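Local coordinates for protein Lv-ranaspumin (Lv-RSN-1) (Leptodactylus vastus, PDB 4K82) that probably acts as a surfactant at the air–water interface, helping to form and maintain the foam nest in which this frog lays its eggs, at residues P14-L19 with Y97-E102; L30-V35 with L62-C67; V135-D140 with E164-V169; K142-I147 with I156-I161. All coordinates share one frame; numbering follows the deposited sequence. Where two conformers were deposited one is given.

Interaction 1: residues P14-L19 with Y97-E102; sequences PGTACL and YKLLKE
Leu99 reaches from helix 89-102 to both Thr16 and Leu19, which lie one turn apart on helix 14-24. The buried part of the contact is purely aliphatic: CD2 of Leu19 and CD2 of Leu99 meet tip to tip at 3.8 Å. Both leucines hold CG anti to the backbone N (chi1 177° for Leu19), which extends their branches straight across the gap. Leu100 adds a looser touch with the end of its side chain, its CD2 lying 4.2 Å from Leu19 CD2. Thr16 marks the more open side, yet packs just as closely. Its methyl CG2 lies 3.8 Å from Leu99 CD1, while its hydroxyl OG1 lies near the other branch of Leu99 without bonding to it. Threonine thus spends its apolar branch on the leucine at a partly exposed position, whereas the three leucines are buried. The helix axes stay 11.6 Å apart and cross at -58°, a wide spacing bridged by branch ends alone, with the backbones well separated. Helix 29-42 closes the buried side, where Leu29 packs on Leu19 and Ile37 on Leu100. The N-terminal turn of helix 14-24 is held to helix 69-76 by a hydrogen bond from Thr16 N to Asp75, and Cys18, a little further along, is joined to Cys67 by a disulfide.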
loop_
_atom_site.group_PDB
_atom_site.type_symbol
_atom_site.label_atom_id
_atom_site.label_comp_id
_atom_site.label_asym_id
_atom_site.label_seq_id
_atom_site.Cartn_x
_atom_site.Cartn_y
_atom_site.Cartn_z
ATOM N N PRO A 14 12.745 21.504 10.474
ATOM C CA PRO A 14 11.573 21.857 9.665
ATOM C C PRO A 14 10.941 20.670 8.920
ATOM O O PRO A 14 9.717 20.603 8.815
ATOM C CB PRO A 14 12.122 22.889 8.666
ATOM C CG PRO A 14 13.605 22.765 8.731
ATOM C CD PRO A 14 13.921 22.319 10.120
ATOM N N GLY A 15 11.759 19.756 8.411
ATOM C CA GLY A 15 11.243 18.579 7.729
ATOM C C GLY A 15 10.509 17.619 8.647
ATOM O O GLY A 15 9.420 17.140 8.321
ATOM N N THR A 16 11.114 17.323 9.792
ATOM C CA THR A 16 10.494 16.459 10.787
ATOM C C THR A 16 9.255 17.101 11.393
ATOM O O THR A 16 8.266 16.427 11.684
ATOM C CB THR A 16 11.491 16.117 11.917
ATOM O OG1 THR A 16 12.671 15.530 11.352
ATOM C CG2 THR A 16 10.870 15.143 12.907
ATOM N N ALA A 17 9.318 18.416 11.580
ATOM C CA ALA A 17 8.185 19.161 12.099
ATOM C C ALA A 17 6.994 19.032 11.159
ATOM O O ALA A 17 5.871 18.773 11.592
ATOM C CB ALA A 17 8.555 20.625 12.274
ATOM N N CYS A 18 7.255 19.223 9.871
ATOM C CA CYS A 18 6.206 19.191 8.862
ATOM C C CYS A 18 5.587 17.796 8.798
ATOM O O CYS A 18 4.365 17.648 8.706
ATOM C CB CYS A 18 6.780 19.590 7.501
ATOM S SG CYS A 18 5.609 19.509 6.120
ATOM N N LEU A 19 6.446 16.783 8.843
ATOM C CA LEU A 19 6.004 15.397 8.804
ATOM C C LEU A 19 5.131 15.079 10.011
ATOM O O LEU A 19 4.073 14.462 9.881
ATOM C CB LEU A 19 7.213 14.456 8.777
ATOM C CG LEU A 19 6.872 12.973 8.797
ATOM C CD1 LEU A 19 6.028 12.618 7.570
ATOM C CD2 LEU A 19 8.151 12.155 8.845
ATOM N N TYR A 97 11.824 5.246 8.501
ATOM C CA TYR A 97 11.161 4.237 9.311
ATOM C C TYR A 97 11.430 4.477 10.806
ATOM O O TYR A 97 10.501 4.515 11.606
ATOM C CB TYR A 97 11.611 2.841 8.872
ATOM C CG TYR A 97 10.955 1.706 9.623
ATOM C CD1 TYR A 97 9.582 1.675 9.819
ATOM C CD2 TYR A 97 11.715 0.670 10.136
ATOM C CE1 TYR A 97 8.988 0.633 10.504
ATOM C CE2 TYR A 97 11.131 -0.375 10.820
ATOM C CZ TYR A 97 9.771 -0.389 10.997
ATOM O OH TYR A 97 9.202 -1.438 11.683
ATOM N N LYS A 98 12.699 4.645 11.166
ATOM C CA LYS A 98 13.075 4.953 12.550
ATOM C C LYS A 98 12.396 6.226 13.046
ATOM O O LYS A 98 11.876 6.267 14.169
ATOM C CB LYS A 98 14.596 5.076 12.691
ATOM C CG LYS A 98 15.367 3.806 12.346
ATOM C CD LYS A 98 16.870 3.997 12.562
ATOM C CE LYS A 98 17.709 3.141 11.607
ATOM N NZ LYS A 98 17.789 1.696 11.988
ATOM N N LEU A 99 12.388 7.255 12.203
ATOM C CA LEU A 99 11.736 8.511 12.549
ATOM C C LEU A 99 10.247 8.308 12.847
ATOM O O LEU A 99 9.719 8.863 13.819
ATOM C CB LEU A 99 11.919 9.545 11.426
ATOM C CG LEU A 99 11.337 10.931 11.687
ATOM C CD1 LEU A 99 11.942 11.541 12.942
ATOM C CD2 LEU A 99 11.560 11.841 10.482
ATOM N N LEU A 100 9.567 7.524 12.010
ATOM C CA LEU A 100 8.142 7.295 12.193
ATOM C C LEU A 100 7.877 6.660 13.555
ATOM O O LEU A 100 6.942 7.039 14.251
ATOM C CB LEU A 100 7.559 6.432 11.066
ATOM C CG LEU A 100 7.430 7.128 9.711
ATOM C CD1 LEU A 100 6.862 6.170 8.672
ATOM C CD2 LEU A 100 6.544 8.375 9.814
ATOM N N LYS A 101 8.733 5.725 13.949
ATOM C CA LYS A 101 8.596 5.084 15.250
ATOM C C LYS A 101 8.854 6.074 16.388
ATOM O O LYS A 101 8.175 6.039 17.412
ATOM C CB LYS A 101 9.514 3.865 15.340
ATOM C CG LYS A 101 9.168 2.782 14.330
ATOM C CD LYS A 101 10.338 1.837 14.101
ATOM C CE LYS A 101 10.597 0.935 15.302
ATOM N NZ LYS A 101 9.819 -0.338 15.243
ATOM N N GLU A 102 9.820 6.969 16.195
ATOM C CA GLU A 102 10.085 8.031 17.166
ATOM C C GLU A 102 8.891 8.972 17.315
ATOM O O GLU A 102 8.667 9.535 18.388
ATOM C CB GLU A 102 11.336 8.831 16.780
ATOM C CG GLU A 102 12.650 8.092 17.018
ATOM C CD GLU A 102 13.871 8.935 16.684
ATOM O OE1 GLU A 102 13.698 10.033 16.113
ATOM O OE2 GLU A 102 15.005 8.502 16.992
#

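Interaction 2: residues L30-V35 with L62-C67; sequences LVELAV and LERAGC
Leu33 and Leu62 mark the closest backbone approach, their CA atoms 8.7 Å apart, just before helix 48-64 ends in a Schellman motif in which Gly66 takes positive phi and Cys67 N bonds back to Leu62 O. Beyond that point the contact belongs to side chains. Glu32 and Arg64 form a salt bridge in which a single guanidinium nitrogen, NH2, faces both carboxylate oxygens. The stronger bond runs from Arg64 NH2 to Glu32 OE2 at 2.8 Å with an N-H...O angle of 157°, on the syn side of the oxygen but tilted somewhat out of the carboxylate plane; the one to OE1 is weak. Carboxylate and guanidinium planes stand 82° apart, so the two groups do not make the flat, two-nitrogen pairing. A water fills in instead, donating to Glu32 OE2 and accepting from Arg64 NH1. Arg64 was modelled in two conformers, and the bridge is described for one. An alanine in place of Glu32 would probably leave Arg64 without its charge partner, free to swing into solvent. On the buried side, Leu33 CD2 and Leu62 CD2 only graze at 4.5 Å. Helix 14-24 covers Leu62 through Leu19, Leu58 packs on Leu33, and Val135 of helix 133-144 lies against Glu32.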
loop_
_atom_site.group_PDB
_atom_site.type_symbol
_atom_site.label_atom_id
_atom_site.label_comp_id
_atom_site.label_asym_id
_atom_site.label_seq_id
_atom_site.Cartn_x
_atom_site.Cartn_y
_atom_site.Cartn_z
ATOM N N LEU A 30 0.286 8.079 6.438
ATOM C CA LEU A 30 0.909 6.952 7.142
ATOM C C LEU A 30 0.820 5.672 6.310
ATOM O O LEU A 30 1.806 4.943 6.152
ATOM C CB LEU A 30 0.282 6.731 8.520
ATOM C CG LEU A 30 0.895 5.532 9.261
ATOM C CD1 LEU A 30 2.390 5.736 9.488
ATOM C CD2 LEU A 30 0.177 5.242 10.580
ATOM N N VAL A 31 -0.364 5.399 5.776
ATOM C CA VAL A 31 -0.569 4.226 4.931
ATOM C C VAL A 31 0.334 4.258 3.701
ATOM O O VAL A 31 0.986 3.261 3.373
ATOM C CB VAL A 31 -2.050 4.108 4.508
ATOM C CG1 VAL A 31 -2.216 3.107 3.367
ATOM C CG2 VAL A 31 -2.914 3.725 5.714
ATOM N N GLU A 32 0.428 5.422 3.052
ATOM C CA GLU A 32 1.228 5.537 1.842
ATOM C C GLU A 32 2.717 5.356 2.131
ATOM O O GLU A 32 3.441 4.748 1.335
ATOM C CB GLU A 32 0.979 6.886 1.165
ATOM C CG GLU A 32 -0.439 7.026 0.620
ATOM C CD GLU A 32 -0.689 8.377 -0.019
ATOM O OE1 GLU A 32 -0.427 9.404 0.643
ATOM O OE2 GLU A 32 -1.143 8.406 -1.182
ATOM N N LEU A 33 3.174 5.897 3.262
ATOM C CA LEU A 33 4.570 5.754 3.644
ATOM C C LEU A 33 4.884 4.306 3.963
ATOM O O LEU A 33 5.971 3.828 3.636
ATOM C CB LEU A 33 4.929 6.638 4.848
ATOM C CG LEU A 33 4.893 8.134 4.553
ATOM C CD1 LEU A 33 5.252 8.911 5.817
ATOM C CD2 LEU A 33 5.837 8.485 3.403
ATOM N N ALA A 34 3.947 3.616 4.614
ATOM C CA ALA A 34 4.157 2.214 4.966
ATOM C C ALA A 34 4.329 1.388 3.693
ATOM O O ALA A 34 5.193 0.522 3.618
ATOM C CB ALA A 34 2.995 1.685 5.806
ATOM N N VAL A 35 3.509 1.662 2.687
ATOM C CA VAL A 35 3.626 0.973 1.409
ATOM C C VAL A 35 4.999 1.186 0.782
ATOM O O VAL A 35 5.654 0.232 0.375
ATOM C CB VAL A 35 2.538 1.433 0.430
ATOM C CG1 VAL A 35 2.797 0.866 -0.955
ATOM C CG2 VAL A 35 1.154 1.034 0.952
ATOM N N LEU A 62 5.141 12.944 -0.112
ATOM C CA LEU A 62 5.418 13.980 0.889
ATOM C C LEU A 62 4.956 15.360 0.423
ATOM O O LEU A 62 4.413 16.134 1.213
ATOM C CB LEU A 62 6.891 13.987 1.267
ATOM C CG LEU A 62 7.223 12.741 2.082
ATOM C CD1 LEU A 62 8.715 12.563 2.103
ATOM C CD2 LEU A 62 6.655 12.864 3.489
ATOM N N GLU A 63 5.158 15.652 -0.853
ATOM C CA GLU A 63 4.713 16.936 -1.399
ATOM C C GLU A 63 3.205 17.113 -1.259
ATOM O O GLU A 63 2.726 18.193 -0.890
ATOM C CB GLU A 63 5.131 17.076 -2.855
ATOM C CG GLU A 63 6.629 17.231 -3.038
ATOM C CD GLU A 63 6.993 17.907 -4.345
ATOM O OE1 GLU A 63 6.113 18.577 -4.930
ATOM O OE2 GLU A 63 8.157 17.775 -4.782
ATOM N N ARG A 64 2.461 16.048 -1.540
ATOM C CA ARG A 64 1.005 16.085 -1.449
ATOM C C ARG A 64 0.541 16.372 -0.023
ATOM O O ARG A 64 -0.576 16.853 0.195
ATOM C CB ARG A 64 0.407 14.763 -1.946
ATOM C CG ARG A 64 0.559 14.550 -3.443
ATOM C CD ARG A 64 0.194 13.128 -3.844
ATOM N NE ARG A 64 -1.116 12.741 -3.326
ATOM C CZ ARG A 64 -1.327 11.682 -2.554
ATOM N NH1 ARG A 64 -2.551 11.406 -2.124
ATOM N NH2 ARG A 64 -0.316 10.891 -2.219
ATOM N N ALA A 65 1.399 16.072 0.946
ATOM C CA ALA A 65 1.089 16.317 2.345
ATOM C C ALA A 65 1.612 17.670 2.812
ATOM O O ALA A 65 1.407 18.061 3.962
ATOM C CB ALA A 65 1.648 15.198 3.219
ATOM N N GLY A 66 2.296 18.373 1.914
ATOM C CA GLY A 66 2.820 19.695 2.197
ATOM C C GLY A 66 4.243 19.689 2.722
ATOM O O GLY A 66 4.733 20.709 3.212
ATOM N N CYS A 67 4.915 18.545 2.626
ATOM C CA CYS A 67 6.283 18.438 3.118
ATOM C C CYS A 67 7.274 18.226 1.978
ATOM O O CYS A 67 6.886 17.931 0.851
ATOM C CB CYS A 67 6.381 17.317 4.148
ATOM S SG CYS A 67 5.248 17.564 5.543
HETATM O O HOH W 1 -4.096 8.831 -1.004
#

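Interaction 3: residues V135-D140 with E164-V169; sequences VKFLKD and ERLPCV
The Phe137 ring takes a methyl of Leu166 squarely on one face: CD2 sits 3.7 Å from the ring centroid, 9° off the normal, a CH-pi contact made over the centre and not the rim. The two side chains cross at about a right angle. Ile162, Leu163 and Leu206 also pack on Phe137. Nearer solvent, Asp140 and Arg165 approach from opposite directions as a salt bridge, with Asp140 OD2 near the guanidinium plane at its edge; the modelled separation is too short to be trusted, so the detail is doubtful. Lys136 NZ stands 4.2 Å from Arg165 NE, a like-charged neighbour whose repulsion the carboxylate may partly offset. The contact lies within a helical hairpin: helix 133-144 and helix 152-165 follow each other in the chain and run in roughly opposite directions, and Leu166 lies in the turn that follows the second helix. Replacing Phe137 by alanine would probably open a gap beneath Leu166 CD2 and deprive Ile162 and Leu206 of a packing surface. Further out, a hydrogen bond from Lys128 NZ to Arg165 O and the disulfide of Cys168 with Cys125 fasten the chain around Leu166 to the region that precedes helix 133-144.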
loop_
_atom_site.group_PDB
_atom_site.type_symbol
_atom_site.label_atom_id
_atom_site.label_comp_id
_atom_site.label_asym_id
_atom_site.label_seq_id
_atom_site.Cartn_x
_atom_site.Cartn_y
_atom_site.Cartn_z
ATOM N N VAL A 135 -3.162 2.171 -2.537
ATOM C CA VAL A 135 -4.096 2.855 -1.650
ATOM C C VAL A 135 -5.467 2.997 -2.320
ATOM O O VAL A 135 -6.497 2.841 -1.662
ATOM C CB VAL A 135 -3.555 4.222 -1.185
ATOM C CG1 VAL A 135 -4.559 4.917 -0.276
ATOM C CG2 VAL A 135 -2.228 4.038 -0.464
ATOM N N LYS A 136 -5.464 3.256 -3.629
ATOM C CA LYS A 136 -6.692 3.330 -4.437
ATOM C C LYS A 136 -7.485 2.025 -4.373
ATOM O O LYS A 136 -8.720 2.014 -4.311
ATOM C CB LYS A 136 -6.335 3.575 -5.903
ATOM C CG LYS A 136 -6.369 5.018 -6.364
ATOM C CD LYS A 136 -6.305 5.103 -7.894
ATOM C CE LYS A 136 -7.517 4.446 -8.568
ATOM N NZ LYS A 136 -7.334 2.990 -8.862
ATOM N N PHE A 137 -6.753 0.919 -4.427
ATOM C CA PHE A 137 -7.332 -0.416 -4.368
ATOM C C PHE A 137 -7.996 -0.646 -3.011
ATOM O O PHE A 137 -9.117 -1.179 -2.923
ATOM C CB PHE A 137 -6.207 -1.424 -4.634
ATOM C CG PHE A 137 -6.612 -2.872 -4.512
ATOM C CD1 PHE A 137 -7.618 -3.410 -5.295
ATOM C CD2 PHE A 137 -5.927 -3.711 -3.651
ATOM C CE1 PHE A 137 -7.963 -4.748 -5.192
ATOM C CE2 PHE A 137 -6.256 -5.052 -3.549
ATOM C CZ PHE A 137 -7.280 -5.572 -4.316
ATOM N N LEU A 138 -7.317 -0.226 -1.950
ATOM C CA LEU A 138 -7.863 -0.392 -0.613
ATOM C C LEU A 138 -9.119 0.454 -0.440
ATOM O O LEU A 138 -10.088 0.001 0.165
ATOM C CB LEU A 138 -6.825 -0.051 0.456
ATOM C CG LEU A 138 -5.536 -0.862 0.415
ATOM C CD1 LEU A 138 -4.588 -0.327 1.473
ATOM C CD2 LEU A 138 -5.837 -2.335 0.651
ATOM N N LYS A 139 -9.098 1.673 -0.979
ATOM C CA LYS A 139 -10.273 2.545 -0.945
ATOM C C LYS A 139 -11.479 1.891 -1.621
ATOM O O LYS A 139 -12.588 1.891 -1.072
ATOM C CB LYS A 139 -9.966 3.890 -1.620
ATOM C CG LYS A 139 -8.987 4.777 -0.889
ATOM C CD LYS A 139 -8.651 5.980 -1.768
ATOM C CE LYS A 139 -7.651 6.912 -1.111
ATOM N NZ LYS A 139 -8.302 7.796 -0.113
ATOM N N ASP A 140 -11.273 1.337 -2.810
ATOM C CA ASP A 140 -12.356 0.671 -3.531
ATOM C C ASP A 140 -12.899 -0.529 -2.756
ATOM O O ASP A 140 -14.110 -0.750 -2.689
ATOM C CB ASP A 140 -11.877 0.200 -4.900
ATOM C CG ASP A 140 -11.737 1.334 -5.886
ATOM O OD1 ASP A 140 -12.580 2.251 -5.839
ATOM O OD2 ASP A 140 -10.782 1.310 -6.696
ATOM N N GLU A 164 -10.014 -5.924 -12.365
ATOM C CA GLU A 164 -9.634 -5.731 -13.755
ATOM C C GLU A 164 -8.569 -4.641 -13.900
ATOM O O GLU A 164 -7.753 -4.679 -14.821
ATOM C CB GLU A 164 -10.850 -5.421 -14.621
ATOM C CG GLU A 164 -10.628 -5.816 -16.060
ATOM C CD GLU A 164 -11.851 -5.629 -16.911
ATOM O OE1 GLU A 164 -12.606 -4.668 -16.652
ATOM O OE2 GLU A 164 -12.056 -6.452 -17.834
ATOM N N ARG A 165 -8.566 -3.687 -12.973
ATOM C CA ARG A 165 -7.572 -2.615 -12.985
ATOM C C ARG A 165 -6.288 -3.012 -12.260
ATOM O O ARG A 165 -5.242 -2.384 -12.432
ATOM C CB ARG A 165 -8.152 -1.343 -12.369
ATOM C CG ARG A 165 -9.500 -0.938 -12.938
ATOM C CD ARG A 165 -10.014 0.305 -12.227
ATOM N NE ARG A 165 -9.821 0.185 -10.784
ATOM C CZ ARG A 165 -10.799 0.230 -9.886
ATOM N NH1 ARG A 165 -12.057 0.415 -10.270
ATOM N NH2 ARG A 165 -10.514 0.102 -8.597
ATOM N N LEU A 166 -6.364 -4.060 -11.448
ATOM C CA LEU A 166 -5.177 -4.559 -10.767
ATOM C C LEU A 166 -5.012 -6.073 -10.964
ATOM O O LEU A 166 -5.088 -6.833 -9.995
ATOM C CB LEU A 166 -5.246 -4.214 -9.277
ATOM C CG LEU A 166 -3.967 -4.374 -8.450
ATOM C CD1 LEU A 166 -2.993 -3.241 -8.708
ATOM C CD2 LEU A 166 -4.292 -4.474 -6.968
ATOM N N PRO A 167 -4.761 -6.512 -12.216
ATOM C CA PRO A 167 -4.759 -7.942 -12.559
ATOM C C PRO A 167 -3.630 -8.739 -11.917
ATOM O O PRO A 167 -3.739 -9.952 -11.782
ATOM C CB PRO A 167 -4.604 -7.943 -14.086
ATOM C CG PRO A 167 -3.980 -6.634 -14.415
ATOM C CD PRO A 167 -4.526 -5.669 -13.404
ATOM N N CYS A 168 -2.553 -8.061 -11.543
ATOM C CA CYS A 168 -1.448 -8.707 -10.854
ATOM C C CYS A 168 -1.895 -9.468 -9.594
ATOM O O CYS A 168 -1.346 -10.524 -9.274
ATOM C CB CYS A 168 -0.367 -7.671 -10.525
ATOM S SG CYS A 168 -0.999 -6.005 -10.143
ATOM N N VAL A 169 -2.907 -8.950 -8.898
ATOM C CA VAL A 169 -3.390 -9.588 -7.672
ATOM C C VAL A 169 -4.063 -10.931 -7.958
ATOM O O VAL A 169 -4.187 -11.771 -7.065
ATOM C CB VAL A 169 -4.331 -8.672 -6.858
ATOM C CG1 VAL A 169 -5.767 -8.879 -7.277
ATOM C CG2 VAL A 169 -4.190 -8.955 -5.379
#

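Interaction 4: residues K142-I147 with I156-I161; sequences KYKVCI and IKDLKI
The carboxylate of Asp158 is the flat group that meets the opposite segment, and it does so through one oxygen: OD2 lies 3.9 Å from CB of Lys144, beside the end of helix 133-144. The same oxygen is 3.8 Å from Lys144 O, too far apart for a direct bond and both acceptors, so a water joins them. It donates to Lys144 O at 2.7 Å and to Asp158 OD2 at a rather short 2.5 Å, using one hydrogen for each. The other flat group, the Tyr143 ring, stays within its own segment, with Lys142 CG 4.1 Å above one face and offset toward the rim; its hydroxyl bonds to Val215 O near the C-terminus. Lys144 starts toward Asp158 but, with its chain extended beyond CG, leads its amine away, leaving NZ 6.0 Å from Asp158 OD1, with no charged contact between them; NZ instead makes a long, weak ion pair with Asp140 OD1. This is the turn region of a helical hairpin: helix 133-144 ends here, Cys146 centres an inverse gamma turn in which Ile147 N bonds weakly to Val145 O, and helix 152-165 runs back past it. On the apolar side Val145 sends CG2 to meet Leu159 CD1 at 4.1 Å. The two side chains pass at a slant, and the leucine is the buried member. Phe179 and Leu202 cover Leu159, Ile155 and Ile162 flank Val145, and a disulfide from Cys146 to Cys207 pins the turn to helix 196-212.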
loop_
_atom_site.group_PDB
_atom_site.type_symbol
_atom_site.label_atom_id
_atom_site.label_comp_id
_atom_site.label_asym_id
_atom_site.label_seq_id
_atom_site.Cartn_x
_atom_site.Cartn_y
_atom_site.Cartn_z
ATOM N N LYS A 142 -12.767 -0.922 0.506
ATOM C CA LYS A 142 -13.411 -0.422 1.718
ATOM C C LYS A 142 -14.864 0.002 1.469
ATOM O O LYS A 142 -15.736 -0.228 2.314
ATOM C CB LYS A 142 -12.609 0.737 2.319
ATOM C CG LYS A 142 -13.103 1.202 3.683
ATOM C CD LYS A 142 -12.225 2.338 4.210
ATOM C CE LYS A 142 -12.673 2.841 5.569
ATOM N NZ LYS A 142 -12.640 1.768 6.603
ATOM N N TYR A 143 -15.135 0.586 0.306
ATOM C CA TYR A 143 -16.461 1.152 0.053
ATOM C C TYR A 143 -17.359 0.341 -0.888
ATOM O O TYR A 143 -18.562 0.607 -0.987
ATOM C CB TYR A 143 -16.341 2.614 -0.408
ATOM C CG TYR A 143 -15.761 3.504 0.673
ATOM C CD1 TYR A 143 -16.552 3.967 1.716
ATOM C CD2 TYR A 143 -14.412 3.851 0.670
ATOM C CE1 TYR A 143 -16.025 4.771 2.717
ATOM C CE2 TYR A 143 -13.879 4.650 1.665
ATOM C CZ TYR A 143 -14.684 5.108 2.684
ATOM O OH TYR A 143 -14.144 5.908 3.671
ATOM N N LYS A 144 -16.800 -0.662 -1.556
ATOM C CA LYS A 144 -17.575 -1.416 -2.538
ATOM C C LYS A 144 -17.604 -2.923 -2.297
ATOM O O LYS A 144 -18.464 -3.614 -2.850
ATOM C CB LYS A 144 -17.053 -1.151 -3.951
ATOM C CG LYS A 144 -16.983 0.336 -4.333
ATOM C CD LYS A 144 -16.314 0.524 -5.695
ATOM C CE LYS A 144 -16.347 1.989 -6.130
ATOM N NZ LYS A 144 -15.919 2.159 -7.547
ATOM N N VAL A 145 -16.668 -3.441 -1.498
ATOM C CA VAL A 145 -16.548 -4.896 -1.357
ATOM C C VAL A 145 -16.660 -5.365 0.091
ATOM O O VAL A 145 -17.481 -6.231 0.410
ATOM C CB VAL A 145 -15.218 -5.419 -1.981
ATOM C CG1 VAL A 145 -15.011 -6.901 -1.674
ATOM C CG2 VAL A 145 -15.211 -5.162 -3.480
ATOM N N CYS A 146 -15.831 -4.801 0.964
ATOM C CA CYS A 146 -15.758 -5.244 2.354
ATOM C C CYS A 146 -16.797 -4.529 3.197
ATOM O O CYS A 146 -16.460 -3.885 4.186
ATOM C CB CYS A 146 -14.365 -4.971 2.925
ATOM S SG CYS A 146 -13.031 -5.695 1.957
ATOM N N ILE A 147 -18.061 -4.659 2.802
ATOM C CA ILE A 147 -19.125 -3.800 3.310
ATOM C C ILE A 147 -20.210 -4.585 4.044
ATOM O O ILE A 147 -20.293 -5.815 3.936
ATOM C CB ILE A 147 -19.775 -2.987 2.166
ATOM C CG1 ILE A 147 -20.367 -3.923 1.108
ATOM C CG2 ILE A 147 -18.759 -2.044 1.532
ATOM C CD1 ILE A 147 -21.156 -3.194 0.020
ATOM N N ILE A 156 -20.001 -8.883 -6.195
ATOM C CA ILE A 156 -19.262 -9.645 -7.206
ATOM C C ILE A 156 -18.947 -8.781 -8.428
ATOM O O ILE A 156 -17.807 -8.752 -8.894
ATOM C CB ILE A 156 -20.008 -10.929 -7.614
ATOM C CG1 ILE A 156 -19.952 -11.930 -6.473
ATOM C CG2 ILE A 156 -19.414 -11.526 -8.892
ATOM C CD1 ILE A 156 -20.808 -13.136 -6.733
ATOM N N LYS A 157 -19.952 -8.070 -8.926
ATOM C CA LYS A 157 -19.775 -7.173 -10.059
ATOM C C LYS A 157 -18.744 -6.085 -9.758
ATOM O O LYS A 157 -17.891 -5.772 -10.597
ATOM C CB LYS A 157 -21.112 -6.535 -10.446
ATOM C CG LYS A 157 -21.717 -7.108 -11.706
ATOM C CD LYS A 157 -22.554 -6.068 -12.437
ATOM C CE LYS A 157 -21.683 -4.930 -12.952
ATOM N NZ LYS A 157 -22.501 -3.837 -13.532
ATOM N N ASP A 158 -18.820 -5.506 -8.564
ATOM C CA ASP A 158 -17.888 -4.443 -8.189
ATOM C C ASP A 158 -16.472 -4.990 -8.066
ATOM O O ASP A 158 -15.501 -4.328 -8.424
ATOM C CB ASP A 158 -18.307 -3.773 -6.884
ATOM C CG ASP A 158 -19.446 -2.777 -7.085
ATOM O OD1 ASP A 158 -19.712 -2.406 -8.253
ATOM O OD2 ASP A 158 -20.077 -2.367 -6.084
ATOM N N LEU A 159 -16.351 -6.205 -7.553
ATOM C CA LEU A 159 -15.029 -6.790 -7.389
ATOM C C LEU A 159 -14.404 -7.046 -8.750
ATOM O O LEU A 159 -13.193 -6.860 -8.934
ATOM C CB LEU A 159 -15.131 -8.090 -6.586
ATOM C CG LEU A 159 -13.817 -8.805 -6.268
ATOM C CD1 LEU A 159 -12.960 -7.945 -5.379
ATOM C CD2 LEU A 159 -14.099 -10.154 -5.616
ATOM N N LYS A 160 -15.229 -7.455 -9.710
ATOM C CA LYS A 160 -14.765 -7.710 -11.071
ATOM C C LYS A 160 -14.145 -6.457 -11.690
ATOM O O LYS A 160 -13.077 -6.514 -12.302
ATOM C CB LYS A 160 -15.922 -8.210 -11.935
ATOM C CG LYS A 160 -15.502 -8.968 -13.175
ATOM C CD LYS A 160 -16.698 -9.629 -13.856
ATOM C CE LYS A 160 -17.635 -10.301 -12.850
ATOM N NZ LYS A 160 -18.497 -11.353 -13.470
ATOM N N ILE A 161 -14.826 -5.330 -11.519
ATOM C CA ILE A 161 -14.347 -4.050 -12.024
ATOM C C ILE A 161 -13.032 -3.676 -11.350
ATOM O O ILE A 161 -12.080 -3.236 -12.006
ATOM C CB ILE A 161 -15.396 -2.948 -11.771
ATOM C CG1 ILE A 161 -16.588 -3.140 -12.713
ATOM C CG2 ILE A 161 -14.777 -1.559 -11.923
ATOM C CD1 ILE A 161 -17.827 -2.361 -12.310
HETATM O O HOH W 2 -20.882 -3.365 -3.961
#

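Interactions 1 and 2 lie on the same side of the chain's centre, their own centres about 11 Å apart, and are joined by the Cys18–Cys67 disulfide, with interaction 2 closing within the span of interaction 1. Interactions 3 and 4, also paired, come later in sequence and both join helix 133-144 to helix 152-165, their centres about 10 Å apart. The two halves meet where helix 29-42 touches helix 133-144, the centres of interactions 2 and 3 being about 19 Å apart, whereas those of interactions 1 and 4 are about 35 Å apart. Two helical clusters, each tied by disulfides, thus form one elongated, mostly helical chain, consistent with a disulfide-braced scaffold for a foam-nest surfactant protein.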